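Acetylornithine aminotransferase (Aquifex aeolicus, PDB 2EH6) catalyses the pyridoxal-phosphate-dependent transfer of an amino group between N(2)-acetyl-L-ornithine and 2-oxoglutarate, a step of arginine biosynthesis, as a homodimer. Local coordinates at residues A[104-109]-A[257-263]; A[162-166]-A[197-201]; A[297-302]-A[359-365]. All blocks are in the same frame, centred on the assembly; numbering follows the deposited sequence.

Contact 1 (A[104-109]-A[257-263]); sequences KLARKY and EVAQSFT
In the large, pyridoxal-phosphate-binding domain of this fold-type I aminotransferase, helix 95-112 packs against the mixed seven-stranded sheet, and here residues 104-109 of it meet the turn that follows strand 250-255. Build 104-109 as regular alpha-helix. Residues 257-259 are helical; run Ala-259 to Phe-262 as a type I beta turn closed by Phe-262 N to Ala-259 O (3.1 Å), and centre an inverse gamma turn on Phe-262. In register, the CA atoms of Tyr-109 and Ser-261 lie 5.3 Å apart, those of Leu-105 and Phe-262 6.4 Å.

The key donor is Lys-108. With chi1 to chi3 all t and chi4 m, its NZ gives a hydrogen bond to Ser-261 O at 2.7 Å and a weak one to Thr-263 OG1 at 3.4 Å, and it also pairs with Asp-112, one helical turn on. That same carboxylate takes Ser-261 OG, so one acid serves both sides of the contact. Lys-104 turns instead to the dimer interface, its NZ bonded to His-267 and to the backbone O of Arg-130 of the second subunit. Glu-257 is paired with Arg-255.

Beneath these polar groups, Leu-105 (t, p) fills the space between Val-258 and Phe-262, with Leu-105 CG 3.7 Å from Val-258 CG1 and Leu-105 CD1 3.6 Å from Phe-262 CD1. Tyr-109, chi1 t, lays its ring beside the short helix: Val-258 CG2 makes a CH-pi contact 4.2 Å from the ring centroid, while Ser-261 OG sits near the ring plane, 3.8 Å from Tyr-109 CD1.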
loop_
_atom_site.group_PDB
_atom_site.type_symbol
_atom_site.label_atom_id
_atom_site.label_comp_id
_atom_site.label_asym_id
_atom_site.label_seq_id
_atom_site.Cartn_x
_atom_site.Cartn_y
_atom_site.Cartn_z
ATOM N N LYS A 104 -9.996 11.339 -0.332
ATOM C CA LYS A 104 -9.271 12.591 -0.178
ATOM C C LYS A 104 -9.543 13.536 -1.344
ATOM O O LYS A 104 -9.810 14.726 -1.139
ATOM C CB LYS A 104 -7.766 12.329 -0.063
ATOM C CG LYS A 104 -7.380 11.562 1.189
ATOM C CD LYS A 104 -5.869 11.394 1.326
ATOM C CE LYS A 104 -5.167 12.721 1.556
ATOM N NZ LYS A 104 -3.690 12.560 1.708
ATOM N N LEU A 105 -9.489 13.006 -2.563
ATOM C CA LEU A 105 -9.726 13.815 -3.761
ATOM C C LEU A 105 -11.130 14.419 -3.769
ATOM O O LEU A 105 -11.314 15.580 -4.141
ATOM C CB LEU A 105 -9.531 12.970 -5.027
ATOM C CG LEU A 105 -9.787 13.670 -6.370
ATOM C CD1 LEU A 105 -8.796 14.800 -6.579
ATOM C CD2 LEU A 105 -9.661 12.658 -7.497
ATOM N N ALA A 106 -12.115 13.626 -3.362
ATOM C CA ALA A 106 -13.499 14.074 -3.328
ATOM C C ALA A 106 -13.692 15.214 -2.331
ATOM O O ALA A 106 -14.382 16.190 -2.628
ATOM C CB ALA A 106 -14.409 12.914 -2.974
ATOM N N ARG A 107 -13.097 15.085 -1.147
ATOM C CA ARG A 107 -13.213 16.132 -0.138
ATOM C C ARG A 107 -12.520 17.410 -0.581
ATOM O O ARG A 107 -13.095 18.495 -0.480
ATOM C CB ARG A 107 -12.640 15.672 1.207
ATOM C CG ARG A 107 -13.617 14.843 2.017
ATOM C CD ARG A 107 -13.136 14.587 3.429
ATOM N NE ARG A 107 -14.180 13.922 4.212
ATOM C CZ ARG A 107 -14.015 13.456 5.446
ATOM N NH1 ARG A 107 -12.841 13.578 6.057
ATOM N NH2 ARG A 107 -15.025 12.860 6.067
ATOM N N LYS A 108 -11.292 17.292 -1.081
ATOM C CA LYS A 108 -10.569 18.476 -1.519
ATOM C C LYS A 108 -11.256 19.131 -2.715
ATOM O O LYS A 108 -11.247 20.358 -2.853
ATOM C CB LYS A 108 -9.120 18.139 -1.871
ATOM C CG LYS A 108 -8.306 19.369 -2.204
ATOM C CD LYS A 108 -6.821 19.115 -2.150
ATOM C CE LYS A 108 -6.054 20.394 -2.430
ATOM N NZ LYS A 108 -6.396 20.945 -3.779
ATOM N N TYR A 109 -11.865 18.310 -3.564
ATOM C CA TYR A 109 -12.570 18.811 -4.738
ATOM C C TYR A 109 -13.577 19.895 -4.347
ATOM O O TYR A 109 -13.563 20.999 -4.898
ATOM C CB TYR A 109 -13.310 17.668 -5.430
ATOM C CG TYR A 109 -14.211 18.115 -6.559
ATOM C CD1 TYR A 109 -13.681 18.651 -7.729
ATOM C CD2 TYR A 109 -15.596 17.993 -6.458
ATOM C CE1 TYR A 109 -14.507 19.051 -8.778
ATOM C CE2 TYR A 109 -16.434 18.393 -7.501
ATOM C CZ TYR A 109 -15.881 18.918 -8.656
ATOM O OH TYR A 109 -16.703 19.312 -9.689
ATOM N N GLU A 257 -12.066 17.269 -14.481
ATOM C CA GLU A 257 -12.446 18.310 -13.536
ATOM C C GLU A 257 -12.182 17.986 -12.074
ATOM O O GLU A 257 -11.774 18.857 -11.309
ATOM C CB GLU A 257 -13.918 18.676 -13.704
ATOM C CG GLU A 257 -14.370 19.710 -12.692
ATOM C CD GLU A 257 -15.826 20.053 -12.820
ATOM O OE1 GLU A 257 -16.625 19.150 -13.147
ATOM O OE2 GLU A 257 -16.174 21.227 -12.577
ATOM N N VAL A 258 -12.423 16.745 -11.674
ATOM C CA VAL A 258 -12.185 16.373 -10.288
ATOM C C VAL A 258 -10.681 16.206 -10.056
ATOM O O VAL A 258 -10.140 16.685 -9.058
ATOM C CB VAL A 258 -12.931 15.068 -9.929
ATOM C CG1 VAL A 258 -12.673 14.697 -8.475
ATOM C CG2 VAL A 258 -14.425 15.251 -10.161
ATOM N N ALA A 259 -10.010 15.553 -10.999
ATOM C CA ALA A 259 -8.575 15.312 -10.905
ATOM C C ALA A 259 -7.771 16.580 -10.648
ATOM O O ALA A 259 -6.693 16.534 -10.050
ATOM C CB ALA A 259 -8.078 14.634 -12.176
ATOM N N GLN A 260 -8.298 17.712 -11.103
ATOM C CA GLN A 260 -7.622 18.991 -10.929
ATOM C C GLN A 260 -7.258 19.272 -9.481
ATOM O O GLN A 260 -6.217 19.861 -9.206
ATOM C CB GLN A 260 -8.504 20.138 -11.451
ATOM C CG GLN A 260 -8.847 20.067 -12.933
ATOM C CD GLN A 260 -7.617 20.083 -13.823
ATOM O OE1 GLN A 260 -6.823 21.026 -13.788
ATOM N NE2 GLN A 260 -7.453 19.034 -14.631
ATOM N N SER A 261 -8.116 18.847 -8.559
ATOM C CA SER A 261 -7.902 19.084 -7.135
ATOM C C SER A 261 -6.669 18.441 -6.516
ATOM O O SER A 261 -6.242 18.840 -5.436
ATOM C CB SER A 261 -9.141 18.672 -6.344
ATOM O OG SER A 261 -10.214 19.563 -6.604
ATOM N N PHE A 262 -6.102 17.435 -7.168
ATOM C CA PHE A 262 -4.896 16.834 -6.621
ATOM C C PHE A 262 -3.746 17.692 -7.124
ATOM O O PHE A 262 -3.126 17.407 -8.146
ATOM C CB PHE A 262 -4.752 15.380 -7.074
ATOM C CG PHE A 262 -4.998 14.374 -5.974
ATOM C CD1 PHE A 262 -5.647 14.744 -4.798
ATOM C CD2 PHE A 262 -4.605 13.045 -6.129
ATOM C CE1 PHE A 262 -5.904 13.811 -3.792
ATOM C CE2 PHE A 262 -4.858 12.101 -5.131
ATOM C CZ PHE A 262 -5.508 12.482 -3.961
ATOM N N THR A 263 -3.492 18.768 -6.388
ATOM C CA THR A 263 -2.447 19.724 -6.708
ATOM C C THR A 263 -1.115 19.306 -6.091
ATOM O O THR A 263 -1.070 18.429 -5.228
ATOM C CB THR A 263 -2.832 21.127 -6.195
ATOM O OG1 THR A 263 -3.138 21.058 -4.795
ATOM C CG2 THR A 263 -4.047 21.651 -6.949
#

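Contact 2 (A[162-166]-A[197-201]); sequences IDSVY and KLQEI
Two helices lie side by side here, nearly parallel, and an interlocking set of apolar side chains fills the space between them. Both 162-166 and 197-201 are alpha-helical; the short axes approach to 10.9 Å and cross at -20°. Place the CA of Ile-162 7.1 Å from that of Leu-198, and the CA of Tyr-166 8.6 Å from that of Ile-201, so the gap is wider at the second pair.

The main bump from the first helix is Ile-162. In its t, p rotamer it pushes CD1 into a hollow lined by Lys-197, Leu-198 and Ile-201: Ile-162 CD1 is 3.8 Å from Lys-197 CB, 3.9 Å from Leu-198 N and 3.4 Å from Ile-201 CD1. Ile-201 (m, t) answers from the other side, its extended CD1 entering the hollow bounded by Ile-162, Val-165 and Tyr-166. Ile-201 CD1 lies 3.4 Å from Tyr-166 CE1 and 4.3 Å from Val-165 CG1.

These helices cover one face of the large-domain sheet of the fold-type I, class-III aminotransferase, 162-166 following edge strand 154-157 and helix 192-205 leading into strand 208-212. Val-165 and Leu-198 form the layer nearest the strands: Val-165 CG1 meets Leu-198 CD1 at 4.2 Å, and both side chains rest on Ile-176 of strand 173-178.

Toward solvent, the Tyr-166 ring (chi1 m) leans across the gap beside Ile-201, and the aliphatic part of Lys-197 borders the Ile-162 tip. No hydrogen bond joins the segments; Tyr-166 OH stays 4.2 Å from Glu-200 OE1.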
loop_
_atom_site.group_PDB
_atom_site.type_symbol
_atom_site.label_atom_id
_atom_site.label_comp_id
_atom_site.label_asym_id
_atom_site.label_seq_id
_atom_site.Cartn_x
_atom_site.Cartn_y
_atom_site.Cartn_z
ATOM N N ILE A 162 -32.996 2.616 -2.887
ATOM C CA ILE A 162 -32.755 4.020 -3.183
ATOM C C ILE A 162 -33.254 4.974 -2.102
ATOM O O ILE A 162 -32.706 6.061 -1.926
ATOM C CB ILE A 162 -33.379 4.405 -4.546
ATOM C CG1 ILE A 162 -32.647 5.614 -5.130
ATOM C CG2 ILE A 162 -34.860 4.711 -4.381
ATOM C CD1 ILE A 162 -31.186 5.344 -5.438
ATOM N N ASP A 163 -34.289 4.568 -1.372
ATOM C CA ASP A 163 -34.833 5.411 -0.317
ATOM C C ASP A 163 -33.856 5.535 0.846
ATOM O O ASP A 163 -33.779 6.586 1.482
ATOM C CB ASP A 163 -36.179 4.864 0.177
ATOM C CG ASP A 163 -37.292 5.025 -0.853
ATOM O OD1 ASP A 163 -37.442 6.139 -1.397
ATOM O OD2 ASP A 163 -38.018 4.043 -1.117
ATOM N N SER A 164 -33.104 4.470 1.119
ATOM C CA SER A 164 -32.132 4.499 2.211
ATOM C C SER A 164 -31.042 5.513 1.889
ATOM O O SER A 164 -30.400 6.052 2.791
ATOM C CB SER A 164 -31.505 3.113 2.429
ATOM O OG SER A 164 -30.691 2.733 1.335
ATOM N N VAL A 165 -30.838 5.771 0.601
ATOM C CA VAL A 165 -29.837 6.738 0.171
ATOM C C VAL A 165 -30.348 8.157 0.439
ATOM O O VAL A 165 -29.621 8.998 0.964
ATOM C CB VAL A 165 -29.516 6.588 -1.337
ATOM C CG1 VAL A 165 -28.463 7.601 -1.750
ATOM C CG2 VAL A 165 -29.029 5.174 -1.627
ATOM N N TYR A 166 -31.602 8.419 0.084
ATOM C CA TYR A 166 -32.186 9.739 0.302
ATOM C C TYR A 166 -32.204 10.108 1.784
ATOM O O TYR A 166 -31.925 11.249 2.149
ATOM C CB TYR A 166 -33.617 9.793 -0.238
ATOM C CG TYR A 166 -33.732 9.670 -1.738
ATOM C CD1 TYR A 166 -33.156 10.619 -2.585
ATOM C CD2 TYR A 166 -34.436 8.614 -2.313
ATOM C CE1 TYR A 166 -33.281 10.518 -3.969
ATOM C CE2 TYR A 166 -34.566 8.504 -3.695
ATOM C CZ TYR A 166 -33.990 9.456 -4.515
ATOM O OH TYR A 166 -34.129 9.342 -5.881
ATOM N N LYS A 197 -30.928 5.083 -10.900
ATOM C CA LYS A 197 -31.424 6.098 -9.986
ATOM C C LYS A 197 -30.291 6.730 -9.195
ATOM O O LYS A 197 -30.295 7.938 -8.956
ATOM C CB LYS A 197 -32.447 5.492 -9.025
ATOM C CG LYS A 197 -33.726 5.019 -9.695
ATOM C CD LYS A 197 -34.667 4.392 -8.677
ATOM C CE LYS A 197 -35.941 3.873 -9.331
ATOM N NZ LYS A 197 -36.806 3.179 -8.337
ATOM N N LEU A 198 -29.322 5.914 -8.787
ATOM C CA LEU A 198 -28.187 6.416 -8.021
ATOM C C LEU A 198 -27.417 7.411 -8.878
ATOM O O LEU A 198 -26.981 8.454 -8.396
ATOM C CB LEU A 198 -27.270 5.261 -7.596
ATOM C CG LEU A 198 -26.196 5.579 -6.548
ATOM C CD1 LEU A 198 -26.857 6.071 -5.270
ATOM C CD2 LEU A 198 -25.366 4.329 -6.258
ATOM N N GLN A 199 -27.256 7.088 -10.156
ATOM C CA GLN A 199 -26.552 7.976 -11.071
ATOM C C GLN A 199 -27.346 9.279 -11.157
ATOM O O GLN A 199 -26.775 10.372 -11.154
ATOM C CB GLN A 199 -26.446 7.332 -12.456
ATOM C CG GLN A 199 -25.763 8.203 -13.501
ATOM C CD GLN A 199 -24.284 8.393 -13.229
ATOM O OE1 GLN A 199 -23.479 7.486 -13.447
ATOM N NE2 GLN A 199 -23.917 9.574 -12.742
ATOM N N GLU A 200 -28.669 9.142 -11.225
ATOM C CA GLU A 200 -29.583 10.283 -11.310
ATOM C C GLU A 200 -29.427 11.187 -10.096
ATOM O O GLU A 200 -29.283 12.402 -10.225
ATOM C CB GLU A 200 -31.029 9.788 -11.386
ATOM C CG GLU A 200 -32.070 10.894 -11.383
ATOM C CD GLU A 200 -33.477 10.368 -11.160
ATOM O OE1 GLU A 200 -33.735 9.803 -10.074
ATOM O OE2 GLU A 200 -34.321 10.516 -12.071
ATOM N N ILE A 201 -29.467 10.579 -8.917
ATOM C CA ILE A 201 -29.329 11.306 -7.665
ATOM C C ILE A 201 -28.055 12.138 -7.641
ATOM O O ILE A 201 -28.075 13.309 -7.265
ATOM C CB ILE A 201 -29.303 10.338 -6.469
ATOM C CG1 ILE A 201 -30.659 9.642 -6.342
ATOM C CG2 ILE A 201 -28.959 11.091 -5.195
ATOM C CD1 ILE A 201 -30.732 8.661 -5.189
#

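Contact 3 (A[297-302]-A[359-365]); sequences EVGNYF and IQKEHID
Tyr-301 OH donates a short hydrogen bond to Asp-365 OD1, 2.6 Å long, and a longer salt bridge joins Glu-297 OE2 to Lys-361 NZ at 3.5 Å. Lys-361 reaches its acid with chi1 m and the rest of the chain t, and in doing so crosses the tyrosine: its CD lies 4.0 Å from the centroid of the Tyr-301 ring, 9° off the normal, a CH-pi contact. Tyr-301 itself has chi1 t.

Both partners are alpha-helical, 297-302 throughout and 361-365 from its N-cap Gln-360 onward. Their short axes run 10.0 Å apart and nearly parallel, crossing at -22°, with CA pairs Val-298/Lys-361 at 5.9 Å and Phe-302/Ile-364 at 6.2 Å. This joins the long helix 275-308 to the C-terminal helix 361-374 in the small C-terminal domain of the class-III aminotransferase fold.

Further in, Ile-364 (m, m) is at the centre of the apolar packing: its CG1 is 3.5 Å from Val-298 CG1, its CG2 3.8 Å from Tyr-301 CD2, and its CD1 lies over the Phe-302 ring, 4.2 Å from the centroid. Ile-359 CG2 touches Val-298 CG1 at 4.0 Å, and Phe-33 packs against Phe-302, Ile-359 and Ile-364.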
loop_
_atom_site.group_PDB
_atom_site.type_symbol
_atom_site.label_atom_id
_atom_site.label_comp_id
_atom_site.label_asym_id
_atom_site.label_seq_id
_atom_site.Cartn_x
_atom_site.Cartn_y
_atom_site.Cartn_z
ATOM N N GLU A 297 -17.829 -15.268 -22.454
ATOM C CA GLU A 297 -18.287 -16.585 -22.889
ATOM C C GLU A 297 -18.058 -17.698 -21.873
ATOM O O GLU A 297 -18.983 -18.445 -21.549
ATOM C CB GLU A 297 -17.627 -16.978 -24.208
ATOM C CG GLU A 297 -18.097 -18.333 -24.723
ATOM C CD GLU A 297 -17.468 -18.712 -26.049
ATOM O OE1 GLU A 297 -17.609 -17.937 -27.019
ATOM O OE2 GLU A 297 -16.836 -19.789 -26.122
ATOM N N VAL A 298 -16.829 -17.831 -21.384
ATOM C CA VAL A 298 -16.543 -18.871 -20.401
ATOM C C VAL A 298 -17.305 -18.540 -19.118
ATOM O O VAL A 298 -17.778 -19.429 -18.414
ATOM C CB VAL A 298 -15.031 -18.961 -20.096
ATOM C CG1 VAL A 298 -14.746 -20.182 -19.225
ATOM C CG2 VAL A 298 -14.243 -19.040 -21.401
ATOM N N GLY A 299 -17.438 -17.247 -18.835
ATOM C CA GLY A 299 -18.153 -16.813 -17.648
ATOM C C GLY A 299 -19.612 -17.229 -17.663
ATOM O O GLY A 299 -20.134 -17.712 -16.656
ATOM N N ASN A 300 -20.278 -17.038 -18.799
ATOM C CA ASN A 300 -21.684 -17.414 -18.918
ATOM C C ASN A 300 -21.819 -18.928 -18.832
ATOM O O ASN A 300 -22.758 -19.446 -18.233
ATOM C CB ASN A 300 -22.269 -16.912 -20.240
ATOM C CG ASN A 300 -22.251 -15.402 -20.342
ATOM O OD1 ASN A 300 -22.547 -14.703 -19.373
ATOM N ND2 ASN A 300 -21.912 -14.890 -21.521
ATOM N N TYR A 301 -20.865 -19.628 -19.436
ATOM C CA TYR A 301 -20.842 -21.087 -19.420
ATOM C C TYR A 301 -20.806 -21.555 -17.967
ATOM O O TYR A 301 -21.627 -22.365 -17.535
ATOM C CB TYR A 301 -19.591 -21.587 -20.145
ATOM C CG TYR A 301 -19.448 -23.092 -20.202
ATOM C CD1 TYR A 301 -20.233 -23.854 -21.069
ATOM C CD2 TYR A 301 -18.515 -23.753 -19.404
ATOM C CE1 TYR A 301 -20.088 -25.238 -21.143
ATOM C CE2 TYR A 301 -18.364 -25.137 -19.468
ATOM C CZ TYR A 301 -19.154 -25.871 -20.340
ATOM O OH TYR A 301 -19.011 -27.238 -20.413
ATOM N N PHE A 302 -19.844 -21.027 -17.219
ATOM C CA PHE A 302 -19.658 -21.368 -15.813
ATOM C C PHE A 302 -20.913 -21.070 -14.991
ATOM O O PHE A 302 -21.366 -21.909 -14.213
ATOM C CB PHE A 302 -18.444 -20.594 -15.271
ATOM C CG PHE A 302 -18.057 -20.941 -13.851
ATOM C CD1 PHE A 302 -18.446 -22.142 -13.266
ATOM C CD2 PHE A 302 -17.250 -20.078 -13.119
ATOM C CE1 PHE A 302 -18.034 -22.473 -11.969
ATOM C CE2 PHE A 302 -16.834 -20.404 -11.826
ATOM C CZ PHE A 302 -17.226 -21.599 -11.253
ATOM N N ILE A 359 -8.964 -18.685 -17.768
ATOM C CA ILE A 359 -9.626 -19.966 -17.553
ATOM C C ILE A 359 -10.419 -20.405 -18.798
ATOM O O ILE A 359 -10.998 -19.577 -19.501
ATOM C CB ILE A 359 -10.567 -19.882 -16.328
ATOM C CG1 ILE A 359 -10.907 -21.283 -15.829
ATOM C CG2 ILE A 359 -11.820 -19.095 -16.678
ATOM C CD1 ILE A 359 -9.790 -21.936 -15.037
ATOM N N GLN A 360 -10.432 -21.709 -19.066
ATOM C CA GLN A 360 -11.145 -22.252 -20.224
ATOM C C GLN A 360 -12.258 -23.215 -19.823
ATOM O O GLN A 360 -12.268 -23.732 -18.707
ATOM C CB GLN A 360 -10.161 -22.958 -21.157
ATOM C CG GLN A 360 -9.157 -22.015 -21.803
ATOM C CD GLN A 360 -8.179 -22.737 -22.707
ATOM O OE1 GLN A 360 -8.572 -23.366 -23.692
ATOM N NE2 GLN A 360 -6.893 -22.651 -22.377
ATOM N N LYS A 361 -13.188 -23.462 -20.743
ATOM C CA LYS A 361 -14.321 -24.347 -20.476
ATOM C C LYS A 361 -13.938 -25.703 -19.900
ATOM O O LYS A 361 -14.589 -26.192 -18.978
ATOM C CB LYS A 361 -15.155 -24.539 -21.747
ATOM C CG LYS A 361 -15.908 -23.284 -22.153
ATOM C CD LYS A 361 -16.850 -23.540 -23.312
ATOM C CE LYS A 361 -17.643 -22.289 -23.645
ATOM N NZ LYS A 361 -18.621 -22.525 -24.736
ATOM N N GLU A 362 -12.887 -26.308 -20.444
ATOM C CA GLU A 362 -12.424 -27.606 -19.966
ATOM C C GLU A 362 -12.113 -27.523 -18.474
ATOM O O GLU A 362 -12.393 -28.454 -17.722
ATOM C CB GLU A 362 -11.168 -28.030 -20.729
ATOM C CG GLU A 362 -10.591 -29.362 -20.284
ATOM C CD GLU A 362 -9.218 -29.623 -20.876
ATOM O OE1 GLU A 362 -8.263 -28.903 -20.507
ATOM O OE2 GLU A 362 -9.095 -30.545 -21.712
ATOM N N HIS A 363 -11.526 -26.404 -18.058
ATOM C CA HIS A 363 -11.176 -26.176 -16.656
ATOM C C HIS A 363 -12.439 -25.984 -15.824
ATOM O O HIS A 363 -12.544 -26.485 -14.703
ATOM C CB HIS A 363 -10.292 -24.936 -16.536
ATOM C CG HIS A 363 -8.969 -25.068 -17.224
ATOM N ND1 HIS A 363 -8.273 -23.981 -17.712
ATOM C CD2 HIS A 363 -8.200 -26.153 -17.473
ATOM C CE1 HIS A 363 -7.130 -24.392 -18.233
ATOM N NE2 HIS A 363 -7.061 -25.706 -18.099
ATOM N N ILE A 364 -13.397 -25.250 -16.382
ATOM C CA ILE A 364 -14.661 -25.009 -15.702
ATOM C C ILE A 364 -15.328 -26.350 -15.396
ATOM O O ILE A 364 -15.820 -26.569 -14.291
ATOM C CB ILE A 364 -15.616 -24.156 -16.577
ATOM C CG1 ILE A 364 -15.017 -22.765 -16.811
ATOM C CG2 ILE A 364 -16.981 -24.047 -15.912
ATOM C CD1 ILE A 364 -14.754 -21.962 -15.542
ATOM N N ASP A 365 -15.332 -27.249 -16.375
ATOM C CA ASP A 365 -15.942 -28.563 -16.189
ATOM C C ASP A 365 -15.303 -29.307 -15.028
ATOM O O ASP A 365 -15.991 -29.946 -14.231
ATOM C CB ASP A 365 -15.820 -29.404 -17.465
ATOM C CG ASP A 365 -16.625 -28.834 -18.613
ATOM O OD1 ASP A 365 -17.659 -28.186 -18.343
ATOM O OD2 ASP A 365 -16.231 -29.041 -19.782
#

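Contacts 1 and 2 both belong to the large domain, where their helices pack on the same seven-stranded sheet; their centres are 23 Å apart, and along the chain contact 2 is nested inside the loop that contact 1 closes. Contact 3 lies on the opposite side of the chain's centre from contact 1, about 41 Å between centres, in the small domain. Contact 1 is the most buried, borders the second subunit, and ties its charges to backbone as well as side-chain partners. Contacts 2 and 3 are partly buried pairs of nearly parallel helices untouched by the other subunit; the former has no hydrogen bond or salt bridge across it and is held by apolar packing, whereas the latter adds polar links along its outer margin.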